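Local coordinates for protein putative NADH Oxidase (Clostridium acetobutylicum, PDB 3E10) that binds flavin mononucleotide and probably acts as an oxidoreductase of the nitroreductase family, at residues Asn99-Ala104 / Ala111-Ala116; Lys26-Ala31 / Leu72-Leu77; Ser61-Ser66 / Glu120-Asn125; Ser58-Ser61 / Ser66-Thr69. All coordinates share one frame; numbering follows the deposited sequence.

Contact 1 (Asn99-Ala104 / Ala111-Ala116); sequences NILLEA and AVWLGA. With FMN (flavin mononucleotide), chain L.
Leu101 drives its two methyl branches between the helix 89-106 and the strand 110-115, and it loses more surface here than any other residue. Its CG stands anti to the carbonyl carbon (chi1 -63°), which brings the end of the side chain closer to the strand than its first bond would suggest. CD2 lies against Ala111 CB at 3.8 Å, while CD1 reaches Trp113 CE3 at 3.9 Å. Ala111 directs its methyl toward the helix, and Ala104 CB, one turn after Leu101, meets Ala111 CB at 4.0 Å. Two methyls facing each other suit a place where the axes of segments 99-104 and 111-115 come within 8.5 Å, nearly antiparallel at 166°.

Trp113 works on two fronts. Leu101 CD1 touches the edge of its indole, the two side chains crossing at about a right angle, whereas one face is turned to the dimethylbenzene end of the flavin, with FMN C7M 3.5 Å above the ring plane. Val112, whose first bond points away from the helix, sets its CG2 3.6 Å from FMN N1. Farther along, Gly115 has no side chain to hold the flavin off, and its N donates a hydrogen bond to FMN O4 (3.3 Å). The helix also packs through Asn99 and Leu102 on Leu102 of the second subunit. This helix-turn-strand unit, whose strand is outermost in the sheet of this chain and lies between helix 89-106 and the flavin, belongs to the FMN site of the nitroreductase fold.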
loop_
_atom_site.group_PDB
_atom_site.type_symbol
_atom_site.label_atom_id
_atom_site.label_comp_id
_atom_site.label_asym_id
_atom_site.label_seq_id
_atom_site.Cartn_x
_atom_site.Cartn_y
_atom_site.Cartn_z
ATOM N N ASN B 99 -2.215 3.419 4.000
ATOM C CA ASN B 99 -3.193 3.655 5.058
ATOM C C ASN B 99 -3.055 5.057 5.673
ATOM O O ASN B 99 -4.050 5.718 6.001
ATOM C CB ASN B 99 -3.107 2.612 6.156
ATOM C CG ASN B 99 -3.835 1.325 5.817
ATOM O OD1 ASN B 99 -4.290 1.101 4.678
ATOM N ND2 ASN B 99 -3.949 0.454 6.828
ATOM N N ILE B 100 -1.818 5.471 5.922
ATOM C CA ILE B 100 -1.603 6.851 6.434
ATOM C C ILE B 100 -2.183 7.894 5.495
ATOM O O ILE B 100 -2.844 8.845 5.925
ATOM C CB ILE B 100 -0.102 7.124 6.737
ATOM C CG1 ILE B 100 0.415 6.195 7.857
ATOM C CG2 ILE B 100 0.134 8.576 7.048
ATOM C CD1 ILE B 100 1.925 6.249 8.030
ATOM N N LEU B 101 -1.873 7.750 4.198
ATOM C CA LEU B 101 -2.336 8.744 3.253
ATOM C C LEU B 101 -3.857 8.790 3.237
ATOM O O LEU B 101 -4.441 9.873 3.126
ATOM C CB LEU B 101 -1.812 8.430 1.861
ATOM C CG LEU B 101 -0.299 8.443 1.659
ATOM C CD1 LEU B 101 -0.002 8.061 0.214
ATOM C CD2 LEU B 101 0.362 9.804 2.053
ATOM N N LEU B 102 -4.506 7.630 3.239
ATOM C CA LEU B 102 -5.963 7.617 3.228
ATOM C C LEU B 102 -6.566 8.199 4.501
ATOM O O LEU B 102 -7.532 8.959 4.445
ATOM C CB LEU B 102 -6.470 6.206 2.967
ATOM C CG LEU B 102 -6.152 5.635 1.580
ATOM C CD1 LEU B 102 -6.451 4.143 1.565
ATOM C CD2 LEU B 102 -6.908 6.379 0.452
ATOM N N GLU B 103 -5.993 7.837 5.642
ATOM C CA GLU B 103 -6.455 8.384 6.910
ATOM C C GLU B 103 -6.256 9.906 6.933
ATOM O O GLU B 103 -7.112 10.645 7.424
ATOM C CB GLU B 103 -5.770 7.723 8.080
ATOM C CG GLU B 103 -6.246 8.168 9.476
ATOM C CD GLU B 103 -7.637 7.682 9.862
ATOM O OE1 GLU B 103 -8.206 6.809 9.176
ATOM O OE2 GLU B 103 -8.128 8.163 10.906
ATOM N N ALA B 104 -5.132 10.378 6.378
ATOM C CA ALA B 104 -4.920 11.823 6.312
ATOM C C ALA B 104 -6.055 12.508 5.574
ATOM O O ALA B 104 -6.629 13.499 6.075
ATOM C CB ALA B 104 -3.563 12.139 5.679
ATOM N N ALA B 111 -1.254 15.139 2.575
ATOM C CA ALA B 111 -0.005 14.436 2.778
ATOM C C ALA B 111 0.584 14.048 1.438
ATOM O O ALA B 111 -0.103 13.989 0.439
ATOM C CB ALA B 111 -0.242 13.211 3.661
ATOM N N VAL B 112 1.879 13.760 1.446
ATOM C CA VAL B 112 2.526 13.151 0.294
ATOM C C VAL B 112 3.572 12.137 0.779
ATOM O O VAL B 112 4.298 12.359 1.751
ATOM C CB VAL B 112 3.159 14.217 -0.667
ATOM C CG1 VAL B 112 4.218 15.074 0.063
ATOM C CG2 VAL B 112 3.774 13.530 -1.899
ATOM N N TRP B 113 3.640 11.030 0.044
ATOM C CA TRP B 113 4.660 9.991 0.204
ATOM C C TRP B 113 5.929 10.474 -0.458
ATOM O O TRP B 113 5.929 10.792 -1.650
ATOM C CB TRP B 113 4.118 8.727 -0.459
ATOM C CG TRP B 113 4.884 7.477 -0.437
ATOM C CD1 TRP B 113 6.243 7.287 -0.350
ATOM C CD2 TRP B 113 4.313 6.177 -0.587
ATOM N NE1 TRP B 113 6.532 5.938 -0.406
ATOM C CE2 TRP B 113 5.366 5.244 -0.599
ATOM C CE3 TRP B 113 2.999 5.718 -0.722
ATOM C CZ2 TRP B 113 5.138 3.868 -0.707
ATOM C CZ3 TRP B 113 2.772 4.378 -0.877
ATOM C CH2 TRP B 113 3.841 3.467 -0.885
ATOM N N LEU B 114 6.997 10.533 0.335
ATOM C CA LEU B 114 8.325 10.914 -0.146
ATOM C C LEU B 114 9.193 9.657 -0.159
ATOM O O LEU B 114 9.634 9.181 0.888
ATOM C CB LEU B 114 8.895 12.025 0.733
ATOM C CG LEU B 114 8.011 13.284 0.882
ATOM C CD1 LEU B 114 8.666 14.254 1.887
ATOM C CD2 LEU B 114 7.694 13.957 -0.434
ATOM N N GLY B 115 9.408 9.104 -1.349
ATOM C CA GLY B 115 10.085 7.823 -1.477
ATOM C C GLY B 115 11.517 7.871 -0.954
ATOM O O GLY B 115 12.213 8.897 -1.071
ATOM N N ALA B 116 11.958 6.778 -0.366
ATOM C CA ALA B 116 13.358 6.633 0.067
ATOM C C ALA B 116 13.941 5.306 -0.409
ATOM O O ALA B 116 14.675 5.268 -1.405
ATOM C CB ALA B 116 13.489 6.838 1.593
HETATM N N1 FMN L . 6.019 12.672 -4.539
HETATM C C2 FMN L . 6.990 13.600 -4.298
HETATM O O2 FMN L . 6.728 14.807 -4.391
HETATM N N3 FMN L . 8.241 13.182 -3.929
HETATM C C4 FMN L . 8.610 11.856 -3.878
HETATM O O4 FMN L . 9.767 11.522 -3.532
HETATM C C4A FMN L . 7.613 10.906 -4.109
HETATM N N5 FMN L . 7.916 9.576 -3.998
HETATM C C5A FMN L . 6.896 8.642 -4.172
HETATM C C6 FMN L . 7.215 7.293 -4.047
HETATM C C7 FMN L . 6.239 6.304 -4.215
HETATM C C7M FMN L . 6.572 4.875 -4.002
HETATM C C8 FMN L . 4.920 6.703 -4.483
HETATM C C8M FMN L . 3.786 5.676 -4.442
HETATM C C9 FMN L . 4.619 8.065 -4.605
HETATM C C9A FMN L . 5.590 9.041 -4.472
HETATM N N10 FMN L . 5.312 10.404 -4.620
HETATM C C10 FMN L . 6.311 11.342 -4.402
HETATM C "C1'" FMN L . 3.934 10.835 -4.902
HETATM C "C2'" FMN L . 3.614 10.627 -6.390
HETATM O "O2'" FMN L . 4.278 11.571 -7.227
HETATM C "C3'" FMN L . 2.102 10.758 -6.604
HETATM O "O3'" FMN L . 1.471 9.681 -5.932
HETATM C "C4'" FMN L . 1.673 10.784 -8.084
HETATM O "O4'" FMN L . 2.127 11.971 -8.727
HETATM C "C5'" FMN L . 0.164 10.675 -8.292
HETATM O "O5'" FMN L . -0.535 11.765 -7.679
HETATM P P FMN L . -1.578 11.484 -6.501
HETATM O O1P FMN L . -2.562 10.448 -6.981
HETATM O O2P FMN L . -0.832 10.965 -5.315
HETATM O O3P FMN L . -2.236 12.826 -6.270
#

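Contact 2 (Lys26-Ala31 / Leu72-Leu77); sequences KLLRAA and LAIVLL
Leu27 and Leu72 reach toward each other tip to tip, CD1 of the helix residue lying 4.0 Å from CD2 of the strand residue. The same Leu27 CD1 also meets Ile74 CD1 at 4.1 Å, so one methyl spans two strand residues, Leu72 and Ile74, that face the helix. Ile74 has a second branch to offer: its CG2 takes Leu28 CD2 at 4.1 Å, the two side chains passing at a slant. A beta-branched residue serves well here, because its two arms meet two successive leucines of the helix.

Leu72, whose first bond points toward the helix, holds CG anti to its own nitrogen (chi1 178°), and from there CD2 meets Leu27. Leu28, whose first bond does not aim at the strand, comes near it through CD2 at the end of the chain. Long aliphatic side chains are needed to fill the gap, since the axes of the two segments stay 11.4 Å apart; they run nearly parallel, 22° between their directions. The contact is wholly apolar and buried.

A second shell closes round it. Leu28 also packs on Phe45 and Val47 of strand 43-48, and Leu72 on Val47 and on Val144 of strand 136-145. Ala31, short enough to let another helix approach, touches Ile100 of helix 89-106, and Leu28 meets Ile163 of the second subunit. Helix 21-32 thus lies on one face of the antiparallel sheet beside helix 89-106, with strand 72-79 beneath it, flanked in the sheet by strands 43-48 and 136-145.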
loop_
_atom_site.group_PDB
_atom_site.type_symbol
_atom_site.label_atom_id
_atom_site.label_comp_id
_atom_site.label_asym_id
_atom_site.label_seq_id
_atom_site.Cartn_x
_atom_site.Cartn_y
_atom_site.Cartn_z
ATOM N N LYS B 26 -4.257 9.022 15.231
ATOM C CA LYS B 26 -5.072 8.321 14.253
ATOM C C LYS B 26 -4.275 7.911 13.010
ATOM O O LYS B 26 -4.498 6.838 12.463
ATOM C CB LYS B 26 -6.284 9.172 13.870
ATOM C CG LYS B 26 -7.280 9.287 15.022
ATOM C CD LYS B 26 -8.203 10.458 14.900
ATOM C CE LYS B 26 -9.278 10.364 15.961
ATOM N NZ LYS B 26 -10.188 9.207 15.681
ATOM N N LEU B 27 -3.373 8.777 12.548
ATOM C CA LEU B 27 -2.530 8.397 11.398
ATOM C C LEU B 27 -1.685 7.157 11.704
ATOM O O LEU B 27 -1.527 6.268 10.859
ATOM C CB LEU B 27 -1.628 9.556 11.001
ATOM C CG LEU B 27 -2.311 10.818 10.449
ATOM C CD1 LEU B 27 -1.291 11.969 10.293
ATOM C CD2 LEU B 27 -3.086 10.552 9.180
ATOM N N LEU B 28 -1.124 7.114 12.909
ATOM C CA LEU B 28 -0.267 6.023 13.317
ATOM C C LEU B 28 -1.064 4.751 13.560
ATOM O O LEU B 28 -0.604 3.663 13.227
ATOM C CB LEU B 28 0.533 6.420 14.561
ATOM C CG LEU B 28 1.568 7.507 14.262
ATOM C CD1 LEU B 28 2.022 8.165 15.599
ATOM C CD2 LEU B 28 2.712 6.978 13.446
ATOM N N ARG B 29 -2.266 4.895 14.129
ATOM C CA ARG B 29 -3.158 3.774 14.250
ATOM C C ARG B 29 -3.499 3.193 12.876
ATOM O O ARG B 29 -3.529 1.969 12.701
ATOM C CB ARG B 29 -4.440 4.178 15.013
ATOM C CG ARG B 29 -4.208 4.326 16.506
ATOM C CD ARG B 29 -5.512 4.707 17.230
ATOM N NE ARG B 29 -5.284 4.897 18.672
ATOM C CZ ARG B 29 -5.186 3.917 19.564
ATOM N NH1 ARG B 29 -5.330 2.626 19.204
ATOM N NH2 ARG B 29 -4.963 4.215 20.832
ATOM N N ALA B 30 -3.776 4.058 11.909
ATOM C CA ALA B 30 -4.132 3.589 10.558
ATOM C C ALA B 30 -2.968 2.802 9.952
ATOM O O ALA B 30 -3.176 1.717 9.386
ATOM C CB ALA B 30 -4.536 4.748 9.640
ATOM N N ALA B 31 -1.751 3.315 10.090
ATOM C CA ALA B 31 -0.561 2.629 9.593
ATOM C C ALA B 31 -0.463 1.208 10.140
ATOM O O ALA B 31 -0.208 0.240 9.411
ATOM C CB ALA B 31 0.687 3.412 9.989
ATOM N N LEU B 72 4.232 18.541 10.201
ATOM C CA LEU B 72 4.368 17.188 10.696
ATOM C C LEU B 72 5.092 16.366 9.645
ATOM O O LEU B 72 4.807 16.490 8.453
ATOM C CB LEU B 72 2.988 16.546 10.915
ATOM C CG LEU B 72 2.915 15.091 11.389
ATOM C CD1 LEU B 72 3.535 14.923 12.759
ATOM C CD2 LEU B 72 1.459 14.628 11.405
ATOM N N ALA B 73 6.024 15.551 10.103
ATOM C CA ALA B 73 6.621 14.514 9.244
ATOM C C ALA B 73 6.600 13.188 9.973
ATOM O O ALA B 73 6.817 13.142 11.197
ATOM C CB ALA B 73 8.079 14.873 8.873
ATOM N N ILE B 74 6.340 12.110 9.232
ATOM C CA ILE B 74 6.392 10.758 9.805
ATOM C C ILE B 74 7.388 9.959 8.967
ATOM O O ILE B 74 7.184 9.773 7.760
ATOM C CB ILE B 74 5.005 10.060 9.827
ATOM C CG1 ILE B 74 3.962 10.961 10.510
ATOM C CG2 ILE B 74 5.127 8.669 10.531
ATOM C CD1 ILE B 74 2.485 10.437 10.414
ATOM N N VAL B 75 8.479 9.532 9.608
ATOM C CA VAL B 75 9.458 8.667 8.954
ATOM C C VAL B 75 9.052 7.209 9.195
ATOM O O VAL B 75 8.908 6.797 10.332
ATOM C CB VAL B 75 10.888 8.931 9.455
ATOM C CG1 VAL B 75 11.944 8.109 8.652
ATOM C CG2 VAL B 75 11.240 10.425 9.404
ATOM N N LEU B 76 8.887 6.449 8.110
ATOM C CA LEU B 76 8.525 5.037 8.166
ATOM C C LEU B 76 9.812 4.236 8.011
ATOM O O LEU B 76 10.573 4.454 7.081
ATOM C CB LEU B 76 7.551 4.675 7.036
ATOM C CG LEU B 76 6.067 4.893 7.344
ATOM C CD1 LEU B 76 5.746 6.348 7.538
ATOM C CD2 LEU B 76 5.199 4.283 6.234
ATOM N N LEU B 77 9.987 3.279 8.926
ATOM C CA LEU B 77 11.150 2.437 9.002
ATOM C C LEU B 77 10.708 1.001 9.204
ATOM O O LEU B 77 9.629 0.779 9.728
ATOM C CB LEU B 77 12.011 2.857 10.206
ATOM C CG LEU B 77 12.301 4.350 10.490
ATOM C CD1 LEU B 77 12.746 4.497 11.975
ATOM C CD2 LEU B 77 13.407 4.777 9.642
#

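Contact 3 (Ser61-Ser66 / Glu120-Asn125); sequences SKYANS and EERVKN. With FMN (flavin mononucleotide), chain L; EDO (1,2-ethanediol), chain P; EDO (1,2-ethanediol), chain N.
The rim of the FMN pocket is built here from a type I beta turn, Ser61 to Ala64, and the first turn of helix 120-129, where Tyr63 and Ser61 meet Arg122; both Tyr63 and Arg122 line the pocket. The turn is braced by an ST turn: Ser61 OG accepts the N-H of Tyr63 at 3.0 Å. A serine suits this place because its oxygen also lies over one face of the Arg122 guanidinium, 3.6 Å above the plane and toward its rim. Arg122 gets there on a chain extended from CG to NE, long enough to leave the helix and cross to the turn. Its NH2 comes within 3.5 Å of Tyr63 CD2, ring and guanidinium planes standing 49° apart.

Two ethanediol molecules, probably from the crystallisation liquor, take up much of the arginine's hydrogen bonding, NE giving to one and NH1 to O1 of the other. NH1 also binds the carbonyl of Gly115, which ties this helix to the flavin strand, while Met88 of the second subunit packs on the same arginine. Tyr63 serves the cofactor through its backbone: FMN N3 donates to Tyr63 O at 2.9 Å, nearly straight at 165°.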
loop_
_atom_site.group_PDB
_atom_site.type_symbol
_atom_site.label_atom_id
_atom_site.label_comp_id
_atom_site.label_asym_id
_atom_site.label_seq_id
_atom_site.Cartn_x
_atom_site.Cartn_y
_atom_site.Cartn_z
ATOM N N SER B 61 16.329 14.092 0.163
ATOM C CA SER B 61 16.006 13.801 -1.205
ATOM C C SER B 61 15.800 15.101 -1.969
ATOM O O SER B 61 15.435 16.092 -1.387
ATOM C CB SER B 61 14.711 12.983 -1.164
ATOM O OG SER B 61 13.955 13.042 -2.308
ATOM N N LYS B 62 15.934 15.051 -3.285
ATOM C CA LYS B 62 15.667 16.175 -4.139
ATOM C C LYS B 62 14.177 16.410 -4.359
ATOM O O LYS B 62 13.773 17.430 -4.888
ATOM C CB LYS B 62 16.340 15.968 -5.500
ATOM N N TYR B 63 13.362 15.456 -3.929
ATOM C CA TYR B 63 11.935 15.487 -4.131
ATOM C C TYR B 63 11.144 15.596 -2.815
ATOM O O TYR B 63 9.995 15.205 -2.753
ATOM C CB TYR B 63 11.512 14.280 -4.950
ATOM C CG TYR B 63 12.110 14.333 -6.341
ATOM C CD1 TYR B 63 11.562 15.158 -7.307
ATOM C CD2 TYR B 63 13.269 13.666 -6.634
ATOM C CE1 TYR B 63 12.102 15.238 -8.583
ATOM C CE2 TYR B 63 13.831 13.745 -7.914
ATOM C CZ TYR B 63 13.233 14.523 -8.878
ATOM O OH TYR B 63 13.782 14.655 -10.139
ATOM N N ALA B 64 11.751 16.229 -1.816
ATOM C CA ALA B 64 11.182 16.312 -0.478
ATOM C C ALA B 64 10.918 17.749 -0.030
ATOM O O ALA B 64 10.858 18.021 1.171
ATOM C CB ALA B 64 12.087 15.608 0.514
ATOM N N ASN B 65 10.763 18.655 -0.989
ATOM C CA ASN B 65 10.580 20.054 -0.646
ATOM C C ASN B 65 9.288 20.348 0.095
ATOM O O ASN B 65 9.158 21.397 0.744
ATOM C CB ASN B 65 10.740 20.940 -1.883
ATOM C CG ASN B 65 12.185 21.044 -2.327
ATOM O OD1 ASN B 65 13.114 20.911 -1.513
ATOM N ND2 ASN B 65 12.393 21.287 -3.616
ATOM N N SER B 66 8.326 19.427 0.040
ATOM C CA SER B 66 7.109 19.575 0.842
ATOM C C SER B 66 7.404 19.738 2.330
ATOM O O SER B 66 6.617 20.338 3.068
ATOM C CB SER B 66 6.173 18.394 0.625
ATOM O OG SER B 66 6.795 17.177 0.967
ATOM N N GLU B 120 19.806 4.464 -2.814
ATOM C CA GLU B 120 20.862 4.380 -1.835
ATOM C C GLU B 120 21.157 5.701 -1.158
ATOM O O GLU B 120 21.315 5.749 0.057
ATOM C CB GLU B 120 22.154 3.843 -2.448
ATOM C CG GLU B 120 23.185 3.542 -1.386
ATOM N N GLU B 121 21.219 6.774 -1.937
ATOM C CA GLU B 121 21.542 8.088 -1.366
ATOM C C GLU B 121 20.487 8.529 -0.337
ATOM O O GLU B 121 20.799 9.119 0.702
ATOM C CB GLU B 121 21.688 9.141 -2.468
ATOM C CG GLU B 121 22.113 10.492 -1.962
ATOM N N ARG B 122 19.226 8.251 -0.644
ATOM C CA ARG B 122 18.148 8.678 0.252
ATOM C C ARG B 122 18.144 7.872 1.547
ATOM O O ARG B 122 17.980 8.417 2.654
ATOM C CB ARG B 122 16.817 8.533 -0.471
ATOM C CG ARG B 122 16.722 9.427 -1.652
ATOM C CD ARG B 122 15.359 9.379 -2.275
ATOM N NE ARG B 122 15.294 9.984 -3.600
ATOM C CZ ARG B 122 14.202 9.986 -4.346
ATOM N NH1 ARG B 122 13.084 9.457 -3.902
ATOM N NH2 ARG B 122 14.253 10.511 -5.561
ATOM N N VAL B 123 18.306 6.562 1.403
ATOM C CA VAL B 123 18.358 5.694 2.570
ATOM C C VAL B 123 19.577 6.066 3.446
ATOM O O VAL B 123 19.496 6.107 4.660
ATOM C CB VAL B 123 18.409 4.221 2.109
ATOM C CG1 VAL B 123 18.823 3.287 3.203
ATOM C CG2 VAL B 123 17.024 3.856 1.566
ATOM N N LYS B 124 20.714 6.318 2.795
ATOM C CA LYS B 124 21.939 6.684 3.502
ATOM C C LYS B 124 21.702 7.994 4.277
ATOM O O LYS B 124 22.066 8.106 5.461
ATOM C CB LYS B 124 23.063 6.817 2.476
ATOM C CG LYS B 124 24.411 7.335 3.062
ATOM C CD LYS B 124 25.452 7.275 1.955
ATOM C CE LYS B 124 26.889 7.589 2.410
ATOM N NZ LYS B 124 26.989 8.914 3.054
ATOM N N ASN B 125 21.095 8.972 3.613
ATOM C CA ASN B 125 20.834 10.256 4.289
ATOM C C ASN B 125 19.940 10.106 5.521
ATOM O O ASN B 125 20.210 10.679 6.562
ATOM C CB ASN B 125 20.199 11.258 3.345
ATOM C CG ASN B 125 21.153 11.786 2.296
ATOM O OD1 ASN B 125 22.380 11.727 2.472
ATOM N ND2 ASN B 125 20.613 12.309 1.217
HETATM N N1 FMN L . 6.019 12.672 -4.539
HETATM C C2 FMN L . 6.990 13.600 -4.298
HETATM O O2 FMN L . 6.728 14.807 -4.391
HETATM N N3 FMN L . 8.241 13.182 -3.929
HETATM C C4 FMN L . 8.610 11.856 -3.878
HETATM O O4 FMN L . 9.767 11.522 -3.532
HETATM C C4A FMN L . 7.613 10.906 -4.109
HETATM N N5 FMN L . 7.916 9.576 -3.998
HETATM C C5A FMN L . 6.896 8.642 -4.172
HETATM C C6 FMN L . 7.215 7.293 -4.047
HETATM C C7 FMN L . 6.239 6.304 -4.215
HETATM C C7M FMN L . 6.572 4.875 -4.002
HETATM C C8 FMN L . 4.920 6.703 -4.483
HETATM C C8M FMN L . 3.786 5.676 -4.442
HETATM C C9 FMN L . 4.619 8.065 -4.605
HETATM C C9A FMN L . 5.590 9.041 -4.472
HETATM N N10 FMN L . 5.312 10.404 -4.620
HETATM C C10 FMN L . 6.311 11.342 -4.402
HETATM C "C1'" FMN L . 3.934 10.835 -4.902
HETATM C "C2'" FMN L . 3.614 10.627 -6.390
HETATM O "O2'" FMN L . 4.278 11.571 -7.227
HETATM C "C3'" FMN L . 2.102 10.758 -6.604
HETATM O "O3'" FMN L . 1.471 9.681 -5.932
HETATM C "C4'" FMN L . 1.673 10.784 -8.084
HETATM O "O4'" FMN L . 2.127 11.971 -8.727
HETATM C "C5'" FMN L . 0.164 10.675 -8.292
HETATM O "O5'" FMN L . -0.535 11.765 -7.679
HETATM P P FMN L . -1.578 11.484 -6.501
HETATM O O1P FMN L . -2.562 10.448 -6.981
HETATM O O2P FMN L . -0.832 10.965 -5.315
HETATM O O3P FMN L . -2.236 12.826 -6.270
HETATM C C1 EDO P . 18.499 11.746 -4.638
HETATM O O1 EDO P . 18.279 10.367 -4.449
HETATM C C2 EDO P . 17.250 12.410 -4.128
HETATM O O2 EDO P . 16.545 12.960 -5.237
HETATM C C1 EDO N . 10.329 8.889 -6.403
HETATM O O1 EDO N . 10.572 9.022 -4.992
HETATM C C2 EDO N . 11.125 9.826 -7.292
HETATM O O2 EDO N . 11.464 11.022 -6.616
#

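Contact 4 (Ser58-Ser61 / Ser66-Thr69); sequences SNFS and SLKT
Ser58 comes closest to the facing segment, meeting both Leu67 and Lys68. Its CB lies 3.8 Å from Leu67 CB, and Leu67 CD1 sits 3.7 Å from Ser58 N, so the leucine is laid against the backbone as well as the side chain. With chi1 at 72°, Ser58 OG is between its nitrogen and carbonyl carbon. There it accepts a hydrogen bond from Lys68 NZ (2.9 Å) and in addition is bonded to the carbonyl of Asp55, three residues earlier. A small hydroxyl fits this buried spot, since it can bind both partners while leaving room for Leu67. The lysine is extended until its last torsion (chi4 -52°), where it bends to carry the ammonium group to the serine; its side chain also touches Asp55.

Asn59 starts away from the other segment, its end turning back a little, and lies at the surface. Phe60 turns its ring edge to Leu67, CE2 to CD1 4.3 Å, and meets Leu114, Leu126 and Met129 as well, a place for a large apolar group between loop, strand and helix. Ser61 then folds back so that its CB lies 3.6 Å above the centre of the Phe60 ring.

Leu67 also packs on Ile54 and Leu57 of helix 51-57. The two ends of this loop between helix 51-57 and strand 72-79 are thereby held together, and between them the chain carries Tyr63 out to the FMN site.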
loop_
_atom_site.group_PDB
_atom_site.type_symbol
_atom_site.label_atom_id
_atom_site.label_comp_id
_atom_site.label_asym_id
_atom_site.label_seq_id
_atom_site.Cartn_x
_atom_site.Cartn_y
_atom_site.Cartn_z
ATOM N N SER B 58 14.136 17.770 4.888
ATOM C CA SER B 58 13.909 18.034 3.449
ATOM C C SER B 58 15.137 17.779 2.603
ATOM O O SER B 58 15.014 17.599 1.401
ATOM C CB SER B 58 13.412 19.459 3.208
ATOM O OG SER B 58 14.435 20.408 3.405
ATOM N N ASN B 59 16.313 17.771 3.226
ATOM C CA ASN B 59 17.551 17.563 2.485
ATOM C C ASN B 59 17.816 16.107 2.116
ATOM O O ASN B 59 18.785 15.814 1.401
ATOM C CB ASN B 59 18.753 18.085 3.295
ATOM C CG ASN B 59 18.701 19.597 3.505
ATOM O OD1 ASN B 59 18.405 20.339 2.577
ATOM N ND2 ASN B 59 18.951 20.042 4.729
ATOM N N PHE B 60 16.972 15.188 2.590
ATOM C CA PHE B 60 17.262 13.755 2.366
ATOM C C PHE B 60 17.127 13.342 0.906
ATOM O O PHE B 60 17.722 12.356 0.479
ATOM C CB PHE B 60 16.437 12.862 3.299
ATOM C CG PHE B 60 15.121 12.346 2.709
ATOM C CD1 PHE B 60 15.088 11.129 2.012
ATOM C CD2 PHE B 60 13.925 13.050 2.898
ATOM C CE1 PHE B 60 13.897 10.650 1.487
ATOM C CE2 PHE B 60 12.720 12.578 2.402
ATOM C CZ PHE B 60 12.709 11.360 1.700
ATOM N N SER B 61 16.329 14.092 0.163
ATOM C CA SER B 61 16.006 13.801 -1.205
ATOM C C SER B 61 15.800 15.101 -1.969
ATOM O O SER B 61 15.435 16.092 -1.387
ATOM C CB SER B 61 14.711 12.983 -1.164
ATOM O OG SER B 61 13.955 13.042 -2.308
ATOM N N SER B 66 8.326 19.427 0.040
ATOM C CA SER B 66 7.109 19.575 0.842
ATOM C C SER B 66 7.404 19.738 2.330
ATOM O O SER B 66 6.617 20.338 3.068
ATOM C CB SER B 66 6.173 18.394 0.625
ATOM O OG SER B 66 6.795 17.177 0.967
ATOM N N LEU B 67 8.518 19.185 2.779
ATOM C CA LEU B 67 8.844 19.236 4.191
ATOM C C LEU B 67 9.157 20.663 4.635
ATOM O O LEU B 67 9.089 20.975 5.821
ATOM C CB LEU B 67 10.020 18.313 4.502
ATOM C CG LEU B 67 9.668 16.818 4.461
ATOM C CD1 LEU B 67 10.926 15.966 4.365
ATOM C CD2 LEU B 67 8.831 16.485 5.708
ATOM N N LYS B 68 9.478 21.541 3.702
ATOM C CA LYS B 68 9.821 22.908 4.086
ATOM C C LYS B 68 8.652 23.699 4.659
ATOM O O LYS B 68 8.862 24.684 5.372
ATOM C CB LYS B 68 10.442 23.663 2.913
ATOM C CG LYS B 68 11.756 23.033 2.445
ATOM C CD LYS B 68 12.401 23.846 1.358
ATOM C CE LYS B 68 13.704 23.227 0.897
ATOM N NZ LYS B 68 14.650 22.935 2.022
ATOM N N THR B 69 7.430 23.278 4.352
ATOM C CA THR B 69 6.235 23.889 4.967
ATOM C C THR B 69 5.449 22.964 5.880
ATOM O O THR B 69 4.503 23.399 6.548
ATOM C CB THR B 69 5.295 24.513 3.925
ATOM O OG1 THR B 69 4.775 23.482 3.080
ATOM C CG2 THR B 69 6.008 25.608 3.053
#

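In the fold
Along the chain, helix segment 26-31 comes first, then the three loop pieces between 58 and 69, strand 72-77, helix 99-104, strand 111-116 and finally 120-125. Contacts 1 and 2 lie deep in the fold, centres about 8 Å apart, pairing adjacent helices 21-32 and 89-106 with strands of one antiparallel sheet; Asn99 ND2 probably bonds Ala30 O between them. Contacts 3 and 4, their centres also about 8 Å apart, share Ser61 and Ser66 and lie nearer the periphery. The centre of contact 1 is about 16 Å from that of contact 3, yet both touch the FMN, so strand, loop and helix 120-129 together frame the flavin, with the second subunit close by.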